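Local structure of PatF (Prochloron didemni, 4BG2) at residues Glu164-Met174 with Lys204-Asn215; Ser102-His110 with Leu149-Asp157. The protein is probably a prenyltransferase-like protein of the patellamide (cyanobactin) pathway, with an ABBA-type barrel, whose exact reaction remains uncertain. One frame throughout, in Å; residues are numbered along the deposited sequence.

Contact 1 (Glu164-Met174 with Lys204-Asn215); sequences ELTRVLLRDTM and KGKHLEQYTQKN
The ring of Tyr-211 has Leu-165 CD1 over one face, 4.3 Å above its plane, and Asn-215 ND2 over the other, offset toward the rim. Glu-164 enters at the ring edge, its CG 3.9 Å from Tyr-211 CD1 and in plane, and an extended chain carries the carboxylate past the ring to Asn-215. There Asn-215 ND2 donates to Glu-164 OE2 (3.1 Å) from above the carboxylate plane, while also binding Tyr-211 O. His-207 has Asp-172 OD1 at its ring edge, and Arg-171 CB lies 3.5 Å from His-207 CD2. Between the two rings, branched Val-168 sets CG2 against Tyr-211 CB (3.8 Å) and CG1 against Leu-208.

Asp-172 suits the start of helix 206-215, since its two oxygens can take backbone N-H groups there. A chi1 of -69° turns its carboxylate toward the first turn. Asp-172 OD2 takes Leu-208 N at 3.0 Å, nearly along its C-O axis. Asp-172 OD1 takes Gly-205 N at 3.2 Å from well above the carboxylate plane. The helix N-terminus would probably stabilise the negative charge. Gly-205, the N-cap residue, has a phi of 132° that calls for glycine.

Arg-171 forms salt bridges with Glu-147 and Asp-145, and Lys-204 NZ bonds to Thr-146. The two helices run roughly antiparallel (150°); Val-168 packs on Pro-192 of strand 186-194 and Leu-208 on Phe-230 of strand 229-233, joining both to the barrel wall.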
loop_
_atom_site.group_PDB
_atom_site.type_symbol
_atom_site.label_atom_id
_atom_site.label_comp_id
_atom_site.label_asym_id
_atom_site.label_seq_id
_atom_site.Cartn_x
_atom_site.Cartn_y
_atom_site.Cartn_z
ATOM N N GLU A 164 17.866 14.441 -11.099
ATOM C CA GLU A 164 18.026 12.987 -10.981
ATOM C C GLU A 164 16.768 12.270 -10.416
ATOM O O GLU A 164 16.304 11.262 -10.955
ATOM C CB GLU A 164 19.234 12.689 -10.102
ATOM C CG GLU A 164 19.653 11.223 -10.049
ATOM C CD GLU A 164 20.774 10.949 -9.027
ATOM O OE1 GLU A 164 21.117 11.849 -8.220
ATOM O OE2 GLU A 164 21.303 9.814 -9.022
ATOM N N LEU A 165 16.228 12.791 -9.322
ATOM C CA LEU A 165 15.057 12.168 -8.713
ATOM C C LEU A 165 13.799 12.385 -9.584
ATOM O O LEU A 165 12.975 11.504 -9.701
ATOM C CB LEU A 165 14.861 12.699 -7.294
ATOM C CG LEU A 165 13.705 12.120 -6.493
ATOM C CD1 LEU A 165 13.680 10.589 -6.558
ATOM C CD2 LEU A 165 13.812 12.617 -5.051
ATOM N N THR A 166 13.677 13.541 -10.218
ATOM C CA THR A 166 12.540 13.785 -11.092
ATOM C C THR A 166 12.451 12.736 -12.183
ATOM O O THR A 166 11.372 12.205 -12.452
ATOM C CB THR A 166 12.598 15.192 -11.712
ATOM O OG1 THR A 166 12.578 16.156 -10.659
ATOM C CG2 THR A 166 11.404 15.452 -12.646
ATOM N N ARG A 167 13.591 12.413 -12.789
ATOM C CA ARG A 167 13.646 11.374 -13.825
ATOM C C ARG A 167 13.291 9.994 -13.279
ATOM O O ARG A 167 12.587 9.241 -13.933
ATOM C CB ARG A 167 15.029 11.341 -14.505
ATOM C CG ARG A 167 15.364 12.630 -15.257
ATOM C CD ARG A 167 14.427 12.885 -16.442
ATOM N NE ARG A 167 14.590 11.858 -17.477
ATOM C CZ ARG A 167 13.675 11.531 -18.390
ATOM N NH1 ARG A 167 12.487 12.140 -18.419
ATOM N NH2 ARG A 167 13.947 10.573 -19.274
ATOM N N VAL A 168 13.786 9.661 -12.093
ATOM C CA VAL A 168 13.387 8.411 -11.450
ATOM C C VAL A 168 11.868 8.362 -11.296
ATOM O O VAL A 168 11.234 7.348 -11.601
ATOM C CB VAL A 168 14.055 8.220 -10.071
ATOM C CG1 VAL A 168 13.493 7.003 -9.377
ATOM C CG2 VAL A 168 15.587 8.101 -10.204
ATOM N N LEU A 169 11.285 9.448 -10.809
ATOM C CA LEU A 169 9.828 9.499 -10.595
ATOM C C LEU A 169 9.065 9.467 -11.924
ATOM O O LEU A 169 8.057 8.785 -12.049
ATOM C CB LEU A 169 9.442 10.750 -9.793
ATOM C CG LEU A 169 10.082 10.839 -8.420
ATOM C CD1 LEU A 169 9.687 12.104 -7.691
ATOM C CD2 LEU A 169 9.746 9.614 -7.578
ATOM N N LEU A 170 9.542 10.211 -12.917
ATOM C CA LEU A 170 8.837 10.278 -14.204
ATOM C C LEU A 170 8.904 8.946 -14.966
ATOM O O LEU A 170 7.958 8.592 -15.668
ATOM C CB LEU A 170 9.401 11.403 -15.080
ATOM C CG LEU A 170 9.002 12.851 -14.771
ATOM C CD1 LEU A 170 9.713 13.807 -15.723
ATOM C CD2 LEU A 170 7.493 13.030 -14.867
ATOM N N ARG A 171 10.010 8.208 -14.818
ATOM C CA ARG A 171 10.251 7.001 -15.610
ATOM C C ARG A 171 9.907 5.681 -14.903
ATOM O O ARG A 171 9.408 4.773 -15.550
ATOM C CB ARG A 171 11.711 6.936 -16.064
ATOM C CG ARG A 171 12.180 8.067 -16.982
ATOM C CD ARG A 171 11.382 8.188 -18.272
ATOM N NE ARG A 171 11.182 6.896 -18.942
ATOM C CZ ARG A 171 10.400 6.705 -20.010
ATOM N NH1 ARG A 171 9.737 7.717 -20.560
ATOM N NH2 ARG A 171 10.280 5.494 -20.535
ATOM N N ASP A 172 10.155 5.562 -13.596
ATOM C CA ASP A 172 10.004 4.269 -12.896
ATOM C C ASP A 172 8.805 4.150 -11.936
ATOM O O ASP A 172 8.631 3.109 -11.290
ATOM C CB ASP A 172 11.299 3.934 -12.155
ATOM C CG ASP A 172 12.461 3.601 -13.113
ATOM O OD1 ASP A 172 12.234 3.437 -14.346
ATOM O OD2 ASP A 172 13.604 3.497 -12.624
ATOM N N THR A 173 7.977 5.195 -11.850
ATOM C CA THR A 173 6.783 5.161 -10.986
ATOM C C THR A 173 5.880 4.053 -11.477
ATOM O O THR A 173 5.435 4.048 -12.617
ATOM C CB THR A 173 6.059 6.527 -10.938
ATOM O OG1 THR A 173 6.862 7.438 -10.200
ATOM C CG2 THR A 173 4.700 6.444 -10.246
HETATM N N MSE A 174 5.634 3.088 -10.603
HETATM C CA MSE A 174 4.758 1.966 -10.921
HETATM C C MSE A 174 3.517 1.945 -10.045
HETATM O O MSE A 174 2.567 1.267 -10.359
HETATM C CB MSE A 174 5.542 0.677 -10.712
HETATM C CG MSE A 174 5.266 -0.369 -11.777
HETATM SE SE MSE A 174 6.479 -1.898 -11.367
HETATM C CE MSE A 174 5.413 -2.605 -9.865
ATOM N N LYS A 204 11.105 -0.656 -16.427
ATOM C CA LYS A 204 11.215 0.137 -15.213
ATOM C C LYS A 204 12.178 -0.449 -14.171
ATOM O O LYS A 204 12.243 -1.662 -13.974
ATOM C CB LYS A 204 9.836 0.364 -14.583
ATOM C CG LYS A 204 8.974 1.255 -15.456
ATOM C CD LYS A 204 7.612 1.535 -14.861
ATOM C CE LYS A 204 6.780 2.306 -15.884
ATOM N NZ LYS A 204 5.351 2.207 -15.561
ATOM N N GLY A 205 12.930 0.434 -13.518
ATOM C CA GLY A 205 13.727 0.057 -12.354
ATOM C C GLY A 205 15.154 0.549 -12.382
ATOM O O GLY A 205 15.750 0.804 -11.333
ATOM N N LYS A 206 15.716 0.680 -13.568
ATOM C CA LYS A 206 17.130 0.999 -13.699
ATOM C C LYS A 206 17.462 2.395 -13.206
ATOM O O LYS A 206 18.543 2.599 -12.659
ATOM C CB LYS A 206 17.613 0.751 -15.139
ATOM C CG LYS A 206 17.552 -0.732 -15.492
ATOM C CD LYS A 206 18.531 -1.155 -16.565
ATOM C CE LYS A 206 18.389 -2.643 -16.838
ATOM N NZ LYS A 206 19.086 -3.039 -18.093
ATOM N N HIS A 207 16.546 3.361 -13.359
ATOM C CA HIS A 207 16.779 4.700 -12.798
ATOM C C HIS A 207 16.767 4.672 -11.274
ATOM O O HIS A 207 17.602 5.319 -10.638
ATOM C CB HIS A 207 15.776 5.725 -13.309
ATOM C CG HIS A 207 15.802 5.915 -14.793
ATOM N ND1 HIS A 207 16.842 6.535 -15.450
ATOM C CD2 HIS A 207 14.892 5.602 -15.744
ATOM C CE1 HIS A 207 16.588 6.563 -16.747
ATOM N NE2 HIS A 207 15.398 6.029 -16.946
ATOM N N LEU A 208 15.840 3.915 -10.692
ATOM C CA LEU A 208 15.772 3.768 -9.245
ATOM C C LEU A 208 16.996 3.008 -8.700
ATOM O O LEU A 208 17.528 3.377 -7.660
ATOM C CB LEU A 208 14.474 3.065 -8.804
ATOM C CG LEU A 208 14.328 2.794 -7.287
ATOM C CD1 LEU A 208 14.478 4.060 -6.455
ATOM C CD2 LEU A 208 13.003 2.127 -6.957
ATOM N N GLU A 209 17.402 1.947 -9.374
ATOM C CA GLU A 209 18.604 1.192 -9.002
ATOM C C GLU A 209 19.815 2.110 -8.956
ATOM O O GLU A 209 20.561 2.112 -7.965
ATOM C CB GLU A 209 18.899 0.067 -10.001
ATOM C CG GLU A 209 18.007 -1.152 -9.851
ATOM C CD GLU A 209 18.165 -2.161 -10.983
ATOM O OE1 GLU A 209 19.240 -2.174 -11.651
ATOM O OE2 GLU A 209 17.203 -2.936 -11.206
ATOM N N GLN A 210 19.991 2.890 -10.027
ATOM C CA GLN A 210 21.128 3.814 -10.123
ATOM C C GLN A 210 21.081 4.862 -9.033
ATOM O O GLN A 210 22.107 5.175 -8.442
ATOM C CB GLN A 210 21.219 4.518 -11.491
ATOM C CG GLN A 210 22.110 3.817 -12.482
ATOM C CD GLN A 210 23.480 3.419 -11.927
ATOM O OE1 GLN A 210 24.272 4.266 -11.479
ATOM N NE2 GLN A 210 23.768 2.116 -11.974
ATOM N N TYR A 211 19.892 5.418 -8.805
ATOM C CA TYR A 211 19.703 6.449 -7.797
ATOM C C TYR A 211 20.049 5.887 -6.424
ATOM O O TYR A 211 20.736 6.524 -5.632
ATOM C CB TYR A 211 18.248 6.954 -7.817
ATOM C CG TYR A 211 17.960 7.949 -6.730
ATOM C CD1 TYR A 211 18.170 9.301 -6.934
ATOM C CD2 TYR A 211 17.522 7.533 -5.479
ATOM C CE1 TYR A 211 17.929 10.228 -5.925
ATOM C CE2 TYR A 211 17.291 8.451 -4.466
ATOM C CZ TYR A 211 17.497 9.794 -4.695
ATOM O OH TYR A 211 17.248 10.709 -3.706
ATOM N N THR A 212 19.577 4.674 -6.178
ATOM C CA THR A 212 19.879 3.935 -4.977
ATOM C C THR A 212 21.388 3.717 -4.790
ATOM O O THR A 212 21.945 4.012 -3.731
ATOM C CB THR A 212 19.128 2.594 -4.991
ATOM O OG1 THR A 212 17.731 2.866 -4.972
ATOM C CG2 THR A 212 19.481 1.730 -3.765
ATOM N N GLN A 213 22.035 3.220 -5.819
ATOM C CA GLN A 213 23.482 2.961 -5.742
ATOM C C GLN A 213 24.265 4.228 -5.451
ATOM O O GLN A 213 25.133 4.213 -4.606
ATOM C CB GLN A 213 23.985 2.321 -7.021
ATOM C CG GLN A 213 23.428 0.933 -7.242
ATOM C CD GLN A 213 23.680 0.447 -8.662
ATOM O OE1 GLN A 213 23.220 1.048 -9.639
ATOM N NE2 GLN A 213 24.430 -0.625 -8.789
ATOM N N LYS A 214 23.926 5.326 -6.123
ATOM C CA LYS A 214 24.623 6.604 -5.922
ATOM C C LYS A 214 24.279 7.338 -4.635
ATOM O O LYS A 214 25.127 8.018 -4.069
ATOM C CB LYS A 214 24.350 7.544 -7.097
ATOM C CG LYS A 214 24.904 7.052 -8.423
ATOM C CD LYS A 214 24.343 7.882 -9.568
ATOM C CE LYS A 214 25.021 7.552 -10.890
ATOM N NZ LYS A 214 24.517 8.434 -11.986
ATOM N N ASN A 215 23.032 7.230 -4.176
ATOM C CA ASN A 215 22.567 8.137 -3.141
ATOM C C ASN A 215 22.214 7.517 -1.800
ATOM O O ASN A 215 22.196 8.220 -0.808
ATOM C CB ASN A 215 21.379 8.953 -3.673
ATOM C CG ASN A 215 21.725 9.697 -4.954
ATOM O OD1 ASN A 215 22.122 10.847 -4.913
ATOM N ND2 ASN A 215 21.624 9.026 -6.085
#

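Contact 2 (Ser102-His110 with Leu149-Asp157); sequences SFDRFAAAH and LARTALVLD
Thr-152 meets His-110 because the histidine side chain leaves its helix beside its own backbone N, with CG opposite the carbonyl carbon (chi1 -62°). His-110 NE2 and Thr-152 OG1 thereby share a nearly straight hydrogen bond of 2.7 Å. Phe-106 takes the other course, with CG swung away from the backbone N (chi1 -177°), and this drives its ring as a knob into the hole formed by Leu-149, Thr-152, Ala-153 and Leu-156.

The imidazole is sandwiched. Leu-149 CD2 makes a CH-pi contact with one face, 3.4 Å from the centroid of the His-110 ring, and Ala-109 CB lies over the opposite face. The Phe-106 ring carries His-110 CD2 over one face and has Leu-149 O at its edge, 3.6 Å from Phe-106 CE2. Replacing His-110 by alanine is likely to cost the Thr-152 hydroxyl its partner on the facing helix, leaving its bond to Glu-148 O, and to open a gap beside Leu-149 CD2.

At the other end the forked Leu-156 serves two surfaces: CD1 rests 3.9 Å from Phe-106 CB, and CD2 sits over the centre of the Arg-105 guanidinium, 3.3 Å from Arg-105 CZ. A flat cation suits this solvent-facing position, offering a face to the methyl while the residue stays exposed.

Phe-106 and Leu-149 also pack on Ile-138 and Ile-140 of strand 133-140, respectively. This is antiparallel helix packing (159°) against a barrel, and two antiparallel strands link the helices, consistent with the ABBA prenyltransferase fold.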
loop_
_atom_site.group_PDB
_atom_site.type_symbol
_atom_site.label_atom_id
_atom_site.label_comp_id
_atom_site.label_asym_id
_atom_site.label_seq_id
_atom_site.Cartn_x
_atom_site.Cartn_y
_atom_site.Cartn_z
ATOM N N SER A 102 -7.208 15.644 -5.190
ATOM C CA SER A 102 -6.116 15.038 -5.974
ATOM C C SER A 102 -6.533 13.753 -6.627
ATOM O O SER A 102 -6.283 13.536 -7.817
ATOM C CB SER A 102 -4.894 14.751 -5.107
ATOM O OG SER A 102 -4.303 15.950 -4.679
ATOM N N PHE A 103 -7.176 12.883 -5.857
ATOM C CA PHE A 103 -7.676 11.622 -6.419
ATOM C C PHE A 103 -8.729 11.825 -7.541
ATOM O O PHE A 103 -8.674 11.166 -8.585
ATOM C CB PHE A 103 -8.261 10.737 -5.320
ATOM C CG PHE A 103 -8.695 9.397 -5.808
ATOM C CD1 PHE A 103 -7.752 8.439 -6.162
ATOM C CD2 PHE A 103 -10.036 9.081 -5.920
ATOM C CE1 PHE A 103 -8.129 7.203 -6.647
ATOM C CE2 PHE A 103 -10.423 7.845 -6.401
ATOM C CZ PHE A 103 -9.468 6.903 -6.762
ATOM N N ASP A 104 -9.683 12.727 -7.316
ATOM C CA ASP A 104 -10.670 13.044 -8.350
ATOM C C ASP A 104 -10.025 13.571 -9.639
ATOM O O ASP A 104 -10.394 13.164 -10.724
ATOM C CB ASP A 104 -11.672 14.082 -7.858
ATOM C CG ASP A 104 -12.649 13.521 -6.878
ATOM O OD1 ASP A 104 -12.822 12.278 -6.838
ATOM O OD2 ASP A 104 -13.264 14.325 -6.147
ATOM N N ARG A 105 -9.046 14.450 -9.505
ATOM C CA ARG A 105 -8.368 14.994 -10.673
ATOM C C ARG A 105 -7.555 13.913 -11.393
ATOM O O ARG A 105 -7.535 13.870 -12.627
ATOM C CB ARG A 105 -7.502 16.184 -10.292
ATOM C CG ARG A 105 -8.325 17.432 -10.011
ATOM C CD ARG A 105 -7.569 18.432 -9.160
ATOM N NE ARG A 105 -6.423 19.001 -9.863
ATOM C CZ ARG A 105 -5.456 19.728 -9.295
ATOM N NH1 ARG A 105 -5.450 19.985 -7.989
ATOM N NH2 ARG A 105 -4.466 20.183 -10.042
ATOM N N PHE A 106 -6.935 13.000 -10.658
ATOM C CA PHE A 106 -6.156 11.947 -11.308
ATOM C C PHE A 106 -7.096 10.989 -12.019
ATOM O O PHE A 106 -6.855 10.602 -13.180
ATOM C CB PHE A 106 -5.264 11.189 -10.319
ATOM C CG PHE A 106 -4.413 10.148 -10.984
ATOM C CD1 PHE A 106 -4.925 8.919 -11.277
ATOM C CD2 PHE A 106 -3.118 10.434 -11.352
ATOM C CE1 PHE A 106 -4.161 7.965 -11.910
ATOM C CE2 PHE A 106 -2.343 9.481 -11.985
ATOM C CZ PHE A 106 -2.870 8.248 -12.267
ATOM N N ALA A 107 -8.190 10.637 -11.344
ATOM C CA ALA A 107 -9.183 9.730 -11.901
ATOM C C ALA A 107 -9.817 10.320 -13.153
ATOM O O ALA A 107 -9.930 9.630 -14.165
ATOM C CB ALA A 107 -10.255 9.389 -10.893
ATOM N N ALA A 108 -10.227 11.581 -13.072
ATOM C CA ALA A 108 -10.780 12.296 -14.217
ATOM C C ALA A 108 -9.771 12.301 -15.350
ATOM O O ALA A 108 -10.105 11.959 -16.472
ATOM C CB ALA A 108 -11.147 13.728 -13.834
ATOM N N ALA A 109 -8.523 12.647 -15.051
ATOM C CA ALA A 109 -7.504 12.755 -16.085
ATOM C C ALA A 109 -7.227 11.445 -16.804
ATOM O O ALA A 109 -7.065 11.428 -18.011
ATOM C CB ALA A 109 -6.219 13.320 -15.517
ATOM N N HIS A 110 -7.245 10.331 -16.093
ATOM C CA HIS A 110 -6.739 9.093 -16.677
ATOM C C HIS A 110 -7.741 7.971 -16.757
ATOM O O HIS A 110 -7.361 6.822 -16.970
ATOM C CB HIS A 110 -5.438 8.715 -15.968
ATOM C CG HIS A 110 -4.373 9.747 -16.148
ATOM N ND1 HIS A 110 -3.843 10.033 -17.381
ATOM C CD2 HIS A 110 -3.781 10.600 -15.282
ATOM C CE1 HIS A 110 -2.966 11.014 -17.274
ATOM N NE2 HIS A 110 -2.899 11.368 -16.009
ATOM N N LEU A 149 1.097 9.629 -16.735
ATOM C CA LEU A 149 0.474 9.330 -15.441
ATOM C C LEU A 149 1.309 9.923 -14.321
ATOM O O LEU A 149 0.784 10.558 -13.410
ATOM C CB LEU A 149 0.350 7.816 -15.224
ATOM C CG LEU A 149 -0.429 7.011 -16.259
ATOM C CD1 LEU A 149 -0.586 5.564 -15.836
ATOM C CD2 LEU A 149 -1.786 7.650 -16.483
ATOM N N ALA A 150 2.619 9.683 -14.381
ATOM C CA ALA A 150 3.553 10.121 -13.353
ATOM C C ALA A 150 3.624 11.631 -13.296
ATOM O O ALA A 150 3.761 12.185 -12.208
ATOM C CB ALA A 150 4.942 9.543 -13.611
ATOM N N ARG A 151 3.519 12.307 -14.447
ATOM C CA ARG A 151 3.462 13.787 -14.469
ATOM C C ARG A 151 2.269 14.352 -13.729
ATOM O O ARG A 151 2.406 15.248 -12.904
ATOM C CB ARG A 151 3.401 14.343 -15.886
ATOM C CG ARG A 151 4.762 14.468 -16.524
ATOM C CD ARG A 151 4.723 15.265 -17.810
ATOM N NE ARG A 151 6.109 15.524 -18.188
ATOM C CZ ARG A 151 6.857 14.694 -18.903
ATOM N NH1 ARG A 151 6.338 13.568 -19.389
ATOM N NH2 ARG A 151 8.122 15.014 -19.155
ATOM N N THR A 152 1.090 13.824 -14.035
ATOM C CA THR A 152 -0.131 14.235 -13.354
ATOM C C THR A 152 0.020 14.078 -11.841
ATOM O O THR A 152 -0.256 15.014 -11.090
ATOM C CB THR A 152 -1.312 13.400 -13.822
ATOM O OG1 THR A 152 -1.440 13.491 -15.250
ATOM C CG2 THR A 152 -2.601 13.868 -13.139
ATOM N N ALA A 153 0.494 12.907 -11.392
ATOM C CA ALA A 153 0.716 12.663 -9.945
ATOM C C ALA A 153 1.711 13.655 -9.349
ATOM O O ALA A 153 1.492 14.200 -8.260
ATOM C CB ALA A 153 1.194 11.229 -9.703
ATOM N N LEU A 154 2.804 13.887 -10.073
ATOM C CA LEU A 154 3.849 14.810 -9.634
ATOM C C LEU A 154 3.312 16.236 -9.481
ATOM O O LEU A 154 3.646 16.931 -8.531
ATOM C CB LEU A 154 5.006 14.799 -10.644
ATOM C CG LEU A 154 6.409 15.163 -10.200
ATOM C CD1 LEU A 154 6.923 14.274 -9.086
ATOM C CD2 LEU A 154 7.337 15.077 -11.408
ATOM N N VAL A 155 2.495 16.666 -10.428
ATOM C CA VAL A 155 1.817 17.964 -10.335
ATOM C C VAL A 155 0.891 18.037 -9.126
ATOM O O VAL A 155 0.903 19.014 -8.397
ATOM C CB VAL A 155 0.983 18.240 -11.606
ATOM C CG1 VAL A 155 -0.023 19.365 -11.374
ATOM C CG2 VAL A 155 1.904 18.561 -12.768
ATOM N N LEU A 156 0.090 16.999 -8.913
ATOM C CA LEU A 156 -0.818 16.974 -7.760
ATOM C C LEU A 156 -0.041 16.911 -6.455
ATOM O O LEU A 156 -0.478 17.463 -5.454
ATOM C CB LEU A 156 -1.788 15.788 -7.857
ATOM C CG LEU A 156 -2.682 15.765 -9.098
ATOM C CD1 LEU A 156 -3.510 14.493 -9.154
ATOM C CD2 LEU A 156 -3.556 17.019 -9.142
ATOM N N ASP A 157 1.112 16.238 -6.460
ATOM C CA ASP A 157 1.962 16.194 -5.273
ATOM C C ASP A 157 2.569 17.566 -5.038
ATOM O O ASP A 157 2.631 18.032 -3.904
ATOM C CB ASP A 157 3.072 15.162 -5.450
ATOM C CG ASP A 157 4.119 15.230 -4.364
ATOM O OD1 ASP A 157 3.795 14.933 -3.184
ATOM O OD2 ASP A 157 5.290 15.546 -4.690
#

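Overall arrangement
Contact 2 closes along the chain before contact 1 opens, and their centres lie 20 Å apart, each 18 to 19 Å from the centre of the chain. Helices 147-157 and 163-172 are consecutive and join the two: Leu-170 CD2 packs 3.5 Å from Arg-151 CG, and Leu-169 meets Leu-154. Helices 101-110, 147-157, 163-172 and 206-215 thus form a continuous row of neighbours packed on the antiparallel barrel. Each contact spans a strand pair, 116-124 with 133-140 in contact 2 and 173-181 with 186-194 in contact 1, and these four strands are successive in the sheet. Together the contacts knit part of the helical layer together over the barrel, consistent with the scaffold of an ABBA-type prenyltransferase.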